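Local coordinates for OsmC family protein (Rhodothermus marinus, PDB 5CML), which probably hydrolyses carboxyl esters as a serine esterase, the chain here being the alpha/beta-hydrolase esterase part of a longer protein that also carries an OsmC domain, at residues A82-F94 with F166-R178. Residues are numbered along the deposited sequence; the frame is centred on the assembly and turned at random.
Sequences ATNFEDLRAACRF and FRIKKQFLEELER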
ATOM      1  N   ALA A  82      -0.905 -15.088   6.298  1.00 42.34           N
ATOM      2  CA  ALA A  82      -2.038 -14.167   6.280  1.00 41.50           C
ATOM      3  C   ALA A  82      -1.667 -12.849   6.965  1.00 42.22           C
ATOM      4  O   ALA A  82      -1.149 -12.836   8.084  1.00 41.20           O
ATOM      5  CB  ALA A  82      -3.247 -14.801   6.950  1.00 41.15           C
ATOM      6  N   THR A  83      -1.938 -11.734   6.294  1.00 41.17           N
ATOM      7  CA  THR A  83      -1.407 -10.460   6.743  1.00 42.59           C
ATOM      8  C   THR A  83      -2.255  -9.733   7.783  1.00 40.07           C
ATOM      9  O   THR A  83      -3.477  -9.935   7.890  1.00 37.98           O
ATOM     10  CB  THR A  83      -1.213  -9.516   5.564  1.00 44.20           C
ATOM     11  OG1 THR A  83      -0.274  -8.498   5.926  1.00 46.11           O
ATOM     12  CG2 THR A  83      -2.538  -8.878   5.161  1.00 44.95           C
ATOM     13  N   ASN A  84      -1.576  -8.876   8.542  1.00 38.92           N
ATOM     14  CA  ASN A  84      -2.232  -7.961   9.458  1.00 36.21           C
ATOM     15  C   ASN A  84      -1.415  -6.676   9.603  1.00 32.46           C
ATOM     16  O   ASN A  84      -0.398  -6.493   8.930  1.00 32.20           O
ATOM     17  CB  ASN A  84      -2.453  -8.629  10.812  1.00 37.57           C
ATOM     18  CG  ASN A  84      -1.178  -9.189  11.418  1.00 38.10           C
ATOM     19  OD1 ASN A  84      -0.075  -8.877  10.985  1.00 36.96           O
ATOM     20  ND2 ASN A  84      -1.337 -10.014  12.453  1.00 41.34           N
ATOM     21  N   PHE A  85      -1.865  -5.786  10.475  1.00 30.59           N
ATOM     22  CA  PHE A  85      -1.176  -4.524  10.706  1.00 29.12           C
ATOM     23  C   PHE A  85       0.229  -4.700  11.263  1.00 28.76           C
ATOM     24  O   PHE A  85       1.143  -3.949  10.887  1.00 27.58           O
ATOM     25  CB  PHE A  85      -1.994  -3.650  11.652  1.00 30.02           C
ATOM     26  CG  PHE A  85      -3.141  -2.982  10.981  1.00 32.79           C
ATOM     27  CD1 PHE A  85      -2.915  -2.032  10.009  1.00 34.82           C
ATOM     28  CD2 PHE A  85      -4.433  -3.324  11.287  1.00 36.43           C
ATOM     29  CE1 PHE A  85      -3.966  -1.413   9.373  1.00 37.35           C
ATOM     30  CE2 PHE A  85      -5.503  -2.694  10.655  1.00 37.83           C
ATOM     31  CZ  PHE A  85      -5.262  -1.745   9.693  1.00 37.25           C
ATOM     32  N   GLU A  86       0.411  -5.687  12.142  1.00 29.48           N
ATOM     33  CA  GLU A  86       1.730  -5.948  12.709  1.00 29.30           C
ATOM     34  C   GLU A  86       2.767  -6.307  11.643  1.00 28.52           C
ATOM     35  O   GLU A  86       3.917  -5.927  11.763  1.00 28.72           O
ATOM     36  CB  GLU A  86       1.662  -7.069  13.749  1.00 33.08           C
ATOM     37  CG  GLU A  86       3.033  -7.707  14.108  1.00 35.80           C
ATOM     38  CD  GLU A  86       4.195  -6.713  14.372  1.00 36.02           C
ATOM     39  OE1 GLU A  86       3.979  -5.511  14.664  1.00 34.72           O
ATOM     40  OE2 GLU A  86       5.355  -7.155  14.264  1.00 35.36           O
ATOM     41  N   ASP A  87       2.375  -7.032  10.604  1.00 28.22           N
ATOM     42  CA  ASP A  87       3.329  -7.330   9.536  1.00 28.23           C
ATOM     43  C   ASP A  87       3.788  -6.063   8.835  1.00 25.15           C
ATOM     44  O   ASP A  87       4.950  -5.951   8.474  1.00 24.50           O
ATOM     45  CB  ASP A  87       2.728  -8.307   8.529  1.00 31.13           C
ATOM     46  CG  ASP A  87       2.496  -9.671   9.128  1.00 35.97           C
ATOM     47  OD1 ASP A  87       3.114  -9.977  10.170  1.00 36.97           O
ATOM     48  OD2 ASP A  87       1.688 -10.435   8.567  1.00 39.67           O
ATOM     49  N   LEU A  88       2.887  -5.108   8.621  1.00 25.08           N
ATOM     50  CA  LEU A  88       3.282  -3.831   8.025  1.00 26.34           C
ATOM     51  C   LEU A  88       4.207  -3.065   8.970  1.00 24.73           C
ATOM     52  O   LEU A  88       5.222  -2.513   8.545  1.00 23.64           O
ATOM     53  CB  LEU A  88       2.056  -2.985   7.699  1.00 31.99           C
ATOM     54  CG  LEU A  88       1.924  -2.515   6.268  1.00 39.44           C
ATOM     55  CD1 LEU A  88       2.025  -3.683   5.266  1.00 40.86           C
ATOM     56  CD2 LEU A  88       0.604  -1.769   6.140  1.00 40.04           C
ATOM     57  N   ARG A  89       3.878  -3.056  10.261  1.00 23.57           N
ATOM     58  CA  ARG A  89       4.750  -2.401  11.231  1.00 23.11           C
ATOM     59  C   ARG A  89       6.125  -3.067  11.237  1.00 22.43           C
ATOM     60  O   ARG A  89       7.131  -2.372  11.333  1.00 22.52           O
ATOM     61  CB  ARG A  89       4.132  -2.429  12.636  1.00 21.16           C
ATOM     62  CG  ARG A  89       2.826  -1.668  12.731  1.00 23.01           C
ATOM     63  CD  ARG A  89       2.199  -1.900  14.074  1.00 25.57           C
ATOM     64  NE  ARG A  89       0.902  -1.238  14.137  1.00 27.39           N
ATOM     65  CZ  ARG A  89      -0.231  -1.831  14.482  1.00 28.96           C
ATOM     66  NH1 ARG A  89      -0.253  -3.116  14.843  1.00 31.26           N
ATOM     67  NH2 ARG A  89      -1.352  -1.127  14.469  1.00 29.24           N
ATOM     68  N   ALA A  90       6.160  -4.394  11.103  1.00 21.53           N
ATOM     69  CA  ALA A  90       7.419  -5.139  11.096  1.00 22.90           C
ATOM     70  C   ALA A  90       8.291  -4.737   9.903  1.00 22.58           C
ATOM     71  O   ALA A  90       9.538  -4.678   9.996  1.00 22.65           O
ATOM     72  CB  ALA A  90       7.145  -6.634  11.076  1.00 23.95           C
ATOM     73  N   ALA A  91       7.639  -4.441   8.783  1.00 22.44           N
ATOM     74  CA  ALA A  91       8.358  -4.035   7.596  1.00 21.20           C
ATOM     75  C   ALA A  91       8.967  -2.653   7.817  1.00 21.33           C
ATOM     76  O   ALA A  91      10.079  -2.365   7.358  1.00 23.07           O
ATOM     77  CB  ALA A  91       7.431  -4.020   6.384  1.00 21.23           C
ATOM     78  N   CYS A  92       8.211  -1.780   8.478  1.00 21.89           N
ATOM     79  CA  CYS A  92       8.694  -0.441   8.784  1.00 21.69           C
ATOM     80  C   CYS A  92       9.882  -0.501   9.754  1.00 22.45           C
ATOM     81  O   CYS A  92      10.870   0.221   9.578  1.00 22.60           O
ATOM     82  CB  CYS A  92       7.588   0.415   9.368  1.00 25.44           C
ATOM     83  SG  CYS A  92       6.315   0.931   8.184  1.00 29.82           S
ATOM     84  N   ARG A  93       9.792  -1.372  10.757  1.00 23.29           N
ATOM     85  CA  ARG A  93      10.895  -1.554  11.715  1.00 22.42           C
ATOM     86  C   ARG A  93      12.150  -2.084  11.022  1.00 22.50           C
ATOM     87  O   ARG A  93      13.266  -1.691  11.361  1.00 23.00           O
ATOM     88  CB  ARG A  93      10.478  -2.488  12.862  1.00 23.92           C
ATOM     89  CG  ARG A  93       9.436  -1.826  13.786  1.00 26.04           C
ATOM     90  CD  ARG A  93       9.315  -2.537  15.122  1.00 27.64           C
ATOM     91  NE  ARG A  93       8.987  -3.940  14.941  1.00 27.93           N
ATOM     92  CZ  ARG A  93       7.755  -4.428  14.847  1.00 28.25           C
ATOM     93  NH1 ARG A  93       6.685  -3.632  14.922  1.00 29.42           N
ATOM     94  NH2 ARG A  93       7.593  -5.731  14.685  1.00 29.55           N
ATOM     95  N   PHE A  94      11.963  -2.965  10.045  1.00 21.77           N
ATOM     96  CA  PHE A  94      13.080  -3.521   9.286  1.00 22.70           C
ATOM     97  C   PHE A  94      13.808  -2.392   8.563  1.00 21.12           C
ATOM     98  O   PHE A  94      15.033  -2.298   8.617  1.00 22.68           O
ATOM     99  CB  PHE A  94      12.577  -4.578   8.301  1.00 22.66           C
ATOM    100  CG  PHE A  94      13.558  -4.923   7.215  1.00 23.37           C
ATOM    101  CD1 PHE A  94      14.593  -5.802   7.455  1.00 22.78           C
ATOM    102  CD2 PHE A  94      13.439  -4.376   5.948  1.00 25.35           C
ATOM    103  CE1 PHE A  94      15.489  -6.124   6.459  1.00 24.48           C
ATOM    104  CE2 PHE A  94      14.342  -4.707   4.953  1.00 24.79           C
ATOM    105  CZ  PHE A  94      15.363  -5.577   5.213  1.00 24.99           C
ATOM    106  N   PHE A 166      -7.195 -14.558  -2.025  1.00 28.37           N
ATOM    107  CA  PHE A 166      -6.194 -14.781  -0.984  1.00 30.67           C
ATOM    108  C   PHE A 166      -6.795 -14.699   0.407  1.00 34.14           C
ATOM    109  O   PHE A 166      -7.944 -14.306   0.574  1.00 32.77           O
ATOM    110  CB  PHE A 166      -5.028 -13.780  -1.127  1.00 30.79           C
ATOM    111  CG  PHE A 166      -5.420 -12.322  -1.008  1.00 30.80           C
ATOM    112  CD1 PHE A 166      -5.827 -11.612  -2.124  1.00 29.22           C
ATOM    113  CD2 PHE A 166      -5.320 -11.652   0.207  1.00 31.34           C
ATOM    114  CE1 PHE A 166      -6.155 -10.269  -2.034  1.00 27.18           C
ATOM    115  CE2 PHE A 166      -5.640 -10.295   0.304  1.00 30.54           C
ATOM    116  CZ  PHE A 166      -6.067  -9.612  -0.814  1.00 29.41           C
ATOM    117  N   ARG A 167      -6.003 -15.094   1.400  1.00 38.41           N
ATOM    118  CA  ARG A 167      -6.439 -15.069   2.796  1.00 42.46           C
ATOM    119  C   ARG A 167      -5.827 -13.907   3.548  1.00 45.17           C
ATOM    120  O   ARG A 167      -4.695 -13.518   3.261  1.00 47.39           O
ATOM    121  CB  ARG A 167      -6.044 -16.357   3.519  1.00 45.58           C
ATOM    122  CG  ARG A 167      -6.478 -17.633   2.848  1.00 47.40           C
ATOM    123  CD  ARG A 167      -5.624 -18.796   3.341  1.00 49.52           C
ATOM    124  NE  ARG A 167      -6.061 -19.236   4.660  1.00 54.12           N
ATOM    125  CZ  ARG A 167      -7.164 -19.948   4.874  1.00 56.70           C
ATOM    126  NH1 ARG A 167      -7.941 -20.284   3.850  1.00 57.87           N
ATOM    127  NH2 ARG A 167      -7.497 -20.311   6.108  1.00 57.43           N
ATOM    128  N   ILE A 168      -6.561 -13.370   4.518  1.00 47.22           N
ATOM    129  CA  ILE A 168      -6.001 -12.426   5.484  1.00 46.85           C
ATOM    130  C   ILE A 168      -6.606 -12.680   6.870  1.00 47.09           C
ATOM    131  O   ILE A 168      -7.635 -13.345   6.991  1.00 45.79           O
ATOM    132  CB  ILE A 168      -6.252 -10.955   5.082  1.00 48.15           C
ATOM    133  CG1 ILE A 168      -7.751 -10.662   5.005  1.00 47.79           C
ATOM    134  CG2 ILE A 168      -5.552 -10.658   3.771  1.00 49.94           C
ATOM    135  CD1 ILE A 168      -8.059  -9.165   4.963  1.00 49.81           C
ATOM    136  N   LYS A 169      -5.969 -12.153   7.913  1.00 46.66           N
ATOM    137  CA  LYS A 169      -6.534 -12.254   9.264  1.00 46.82           C
ATOM    138  C   LYS A 169      -7.848 -11.458   9.426  1.00 44.58           C
ATOM    139  O   LYS A 169      -7.965 -10.319   8.955  1.00 43.26           O
ATOM    140  CB  LYS A 169      -5.509 -11.768  10.292  1.00 49.59           C
ATOM    141  CG  LYS A 169      -4.184 -12.530  10.266  1.00 53.58           C
ATOM    142  CD  LYS A 169      -4.410 -14.020  10.481  1.00 57.20           C
ATOM    143  CE  LYS A 169      -3.162 -14.723  10.985  1.00 59.32           C
ATOM    144  NZ  LYS A 169      -3.438 -16.157  11.328  1.00 60.80           N
ATOM    145  N   LYS A 170      -8.843 -12.061  10.079  1.00 45.70           N
ATOM    146  CA  LYS A 170     -10.063 -11.327  10.448  1.00 46.65           C
ATOM    147  C   LYS A 170      -9.715 -10.126  11.325  1.00 42.24           C
ATOM    148  O   LYS A 170     -10.431  -9.117  11.321  1.00 42.14           O
ATOM    149  CB  LYS A 170     -11.060 -12.225  11.180  1.00 51.74           C
ATOM    150  CG  LYS A 170     -11.681 -13.319  10.320  1.00 56.70           C
ATOM    151  CD  LYS A 170     -12.601 -14.214  11.157  1.00 59.74           C
ATOM    152  CE  LYS A 170     -12.851 -15.564  10.493  1.00 61.84           C
ATOM    153  NZ  LYS A 170     -13.731 -16.453  11.316  1.00 63.81           N
ATOM    154  N   GLN A 171      -8.607 -10.240  12.054  1.00 38.75           N
ATOM    155  CA  GLN A 171      -8.095  -9.154  12.883  1.00 39.85           C
ATOM    156  C   GLN A 171      -7.909  -7.875  12.061  1.00 36.71           C
ATOM    157  O   GLN A 171      -8.089  -6.775  12.581  1.00 36.33           O
ATOM    158  CB  GLN A 171      -6.764  -9.573  13.547  1.00 44.27           C
ATOM    159  CG  GLN A 171      -6.098  -8.490  14.411  1.00 49.31           C
ATOM    160  CD  GLN A 171      -4.687  -8.862  14.856  1.00 53.64           C
ATOM    161  OE1 GLN A 171      -3.966  -9.578  14.156  1.00 56.13           O
ATOM    162  NE2 GLN A 171      -4.290  -8.374  16.026  1.00 53.91           N
ATOM    163  N   PHE A 172      -7.569  -8.012  10.779  1.00 35.63           N
ATOM    164  CA  PHE A 172      -7.374  -6.841   9.938  1.00 34.43           C
ATOM    165  C   PHE A 172      -8.636  -5.963   9.888  1.00 31.77           C
ATOM    166  O   PHE A 172      -8.571  -4.782  10.197  1.00 28.83           O
ATOM    167  CB  PHE A 172      -6.968  -7.246   8.514  1.00 35.68           C
ATOM    168  CG  PHE A 172      -6.901  -6.093   7.556  1.00 37.75           C
ATOM    169  CD1 PHE A 172      -5.874  -5.163   7.644  1.00 39.03           C
ATOM    170  CD2 PHE A 172      -7.863  -5.932   6.569  1.00 37.86           C
ATOM    171  CE1 PHE A 172      -5.818  -4.086   6.779  1.00 39.37           C
ATOM    172  CE2 PHE A 172      -7.802  -4.855   5.690  1.00 38.65           C
ATOM    173  CZ  PHE A 172      -6.776  -3.938   5.794  1.00 38.64           C
ATOM    174  N   LEU A 173      -9.773  -6.527   9.495  1.00 30.86           N
ATOM    175  CA  LEU A 173     -10.966  -5.712   9.366  1.00 31.16           C
ATOM    176  C   LEU A 173     -11.436  -5.270  10.726  1.00 27.01           C
ATOM    177  O   LEU A 173     -11.876  -4.137  10.871  1.00 27.24           O
ATOM    178  CB  LEU A 173     -12.092  -6.440   8.647  1.00 35.06           C
ATOM    179  CG  LEU A 173     -13.366  -5.597   8.428  1.00 37.89           C
ATOM    180  CD1 LEU A 173     -13.106  -4.167   7.929  1.00 36.70           C
ATOM    181  CD2 LEU A 173     -14.273  -6.278   7.443  1.00 40.35           C
ATOM    182  N   GLU A 174     -11.349  -6.153  11.725  1.00 27.26           N
ATOM    183  CA  GLU A 174     -11.727  -5.767  13.082  1.00 27.79           C
ATOM    184  C   GLU A 174     -10.966  -4.545  13.575  1.00 25.76           C
ATOM    185  O   GLU A 174     -11.558  -3.615  14.135  1.00 24.36           O
ATOM    186  CB  GLU A 174     -11.511  -6.923  14.056  1.00 30.59           C
ATOM    187  CG  GLU A 174     -12.454  -8.062  13.817  1.00 36.17           C
ATOM    188  CD  GLU A 174     -12.327  -9.165  14.855  1.00 40.91           C
ATOM    189  OE1 GLU A 174     -11.638  -8.964  15.880  1.00 43.27           O
ATOM    190  OE2 GLU A 174     -12.919 -10.239  14.638  1.00 41.50           O
ATOM    191  N   GLU A 175      -9.650  -4.560  13.381  1.00 26.22           N
ATOM    192  CA  GLU A 175      -8.819  -3.464  13.822  1.00 26.59           C
ATOM    193  C   GLU A 175      -9.056  -2.204  13.009  1.00 25.15           C
ATOM    194  O   GLU A 175      -9.039  -1.111  13.548  1.00 25.70           O
ATOM    195  CB  GLU A 175      -7.344  -3.887  13.755  1.00 30.84           C
ATOM    196  CG  GLU A 175      -6.359  -2.890  14.333  1.00 39.76           C
ATOM    197  CD  GLU A 175      -4.958  -3.474  14.499  1.00 45.03           C
ATOM    198  OE1 GLU A 175      -4.754  -4.677  14.177  1.00 44.15           O
ATOM    199  OE2 GLU A 175      -4.054  -2.728  14.961  1.00 48.61           O
ATOM    200  N   LEU A 176      -9.257  -2.356  11.706  1.00 24.68           N
ATOM    201  CA  LEU A 176      -9.534  -1.230  10.828  1.00 26.57           C
ATOM    202  C   LEU A 176     -10.831  -0.537  11.225  1.00 25.27           C
ATOM    203  O   LEU A 176     -10.912   0.690  11.317  1.00 25.10           O
ATOM    204  CB  LEU A 176      -9.614  -1.724   9.385  1.00 29.68           C
ATOM    205  CG  LEU A 176      -9.768  -0.667   8.310  1.00 31.63           C
ATOM    206  CD1 LEU A 176      -8.497   0.163   8.255  1.00 32.10           C
ATOM    207  CD2 LEU A 176     -10.048  -1.321   6.949  1.00 34.72           C
ATOM    208  N   GLU A 177     -11.844  -1.346  11.510  1.00 24.04           N
ATOM    209  CA  GLU A 177     -13.134  -0.843  11.926  1.00 24.16           C
ATOM    210  C   GLU A 177     -13.012  -0.138  13.286  1.00 21.85           C
ATOM    211  O   GLU A 177     -13.592   0.932  13.498  1.00 22.38           O
ATOM    212  CB  GLU A 177     -14.114  -2.008  11.938  1.00 25.76           C
ATOM    213  CG  GLU A 177     -15.481  -1.700  12.403  1.00 29.16           C
ATOM    214  CD  GLU A 177     -16.440  -2.862  12.146  1.00 34.30           C
ATOM    215  OE1 GLU A 177     -16.379  -3.469  11.044  1.00 35.53           O
ATOM    216  OE2 GLU A 177     -17.242  -3.177  13.058  1.00 35.96           O
ATOM    217  N   ARG A 178     -12.202  -0.692  14.187  1.00 22.05           N
ATOM    218  CA  ARG A 178     -12.037  -0.075  15.509  1.00 19.89           C
ATOM    219  C   ARG A 178     -11.270   1.260  15.430  1.00 22.97           C
ATOM    220  O   ARG A 178     -11.665   2.213  16.088  1.00 25.53           O
ATOM    221  CB  ARG A 178     -11.335  -1.044  16.478  1.00 21.37           C
ATOM    222  CG  ARG A 178     -11.108  -0.490  17.907  1.00 25.42           C
ATOM    223  CD  ARG A 178     -12.413   0.039  18.567  1.00 24.75           C
ATOM    224  NE  ARG A 178     -13.472  -0.960  18.608  1.00 24.56           N
ATOM    225  CZ  ARG A 178     -13.750  -1.762  19.637  1.00 26.26           C
ATOM    226  NH1 ARG A 178     -13.037  -1.711  20.762  1.00 26.67           N
ATOM    227  NH2 ARG A 178     -14.773  -2.622  19.539  1.00 26.03           N
TER
HETATM  228  O   HOH W   1      -2.222 -11.736   3.517  1.00 49.24           O
HETATM  229  O   HOH W   2      -4.267  -6.359  12.140  1.00 42.79           O
HETATM  230  O   HOH W   3      -2.195  -5.046  15.268  1.00 40.75           O
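The Phe85 ring lies against Phe172, Glu175 and Leu176 of helix 170-179, and this is the tightly packed part of the contact. CD1 of Phe172 lies over one face of the Phe85 ring, 3.9 Å above its plane; the two rings meet obliquely, with planes at 33°. Phe85 CZ touches Leu176 CD1 at 4.0 Å, while Glu175 OE1 sits near the ring plane, 3.2 Å from Phe85 CD2. With CG anti to the carbonyl carbon, Phe85 sends its ring across to helix 170-179. Ala117 and Val118 of helix 110-118 also touch this ring, so the close packing continues into the alpha/beta-hydrolase core. Helix 85-98 belongs to that core, whereas strand 166-169 edges a small separate antiparallel sheet, an excursion of the kind that forms lids or caps in this fold; the short helical segments 85-94 and 170-178 run nearly at right angles, 86° apart.

Toward solvent, polar groups and water take over. Arg89 NH2 forms a salt bridge with Glu175 OE2 at 3.2 Å, nearly straight and in the guanidinium plane; the donor reaches the syn side of OE2, tilted from the carboxylate plane. Arg89 NE pairs with Glu121. Glu175, its chain extended beyond CG, receives hydrogen bonds at OE1 from two waters, which in turn accept from Phe85 N and Arg89 NH1. An alanine in place of Glu175 would probably cost Arg89 one of its carboxylate partners and leave both waters without their shared acceptor. Asn84 ND2 donates to Gln171 OE1 at 3.2 Å, bent to 144°, while Asn84 OD1 accepts from Asp87 N as the N-cap of helix 85-98. Farther along, water joins Thr83 N to Arg167 O, and Lys169 N makes a weak 3.3 Å bond to Thr83 O.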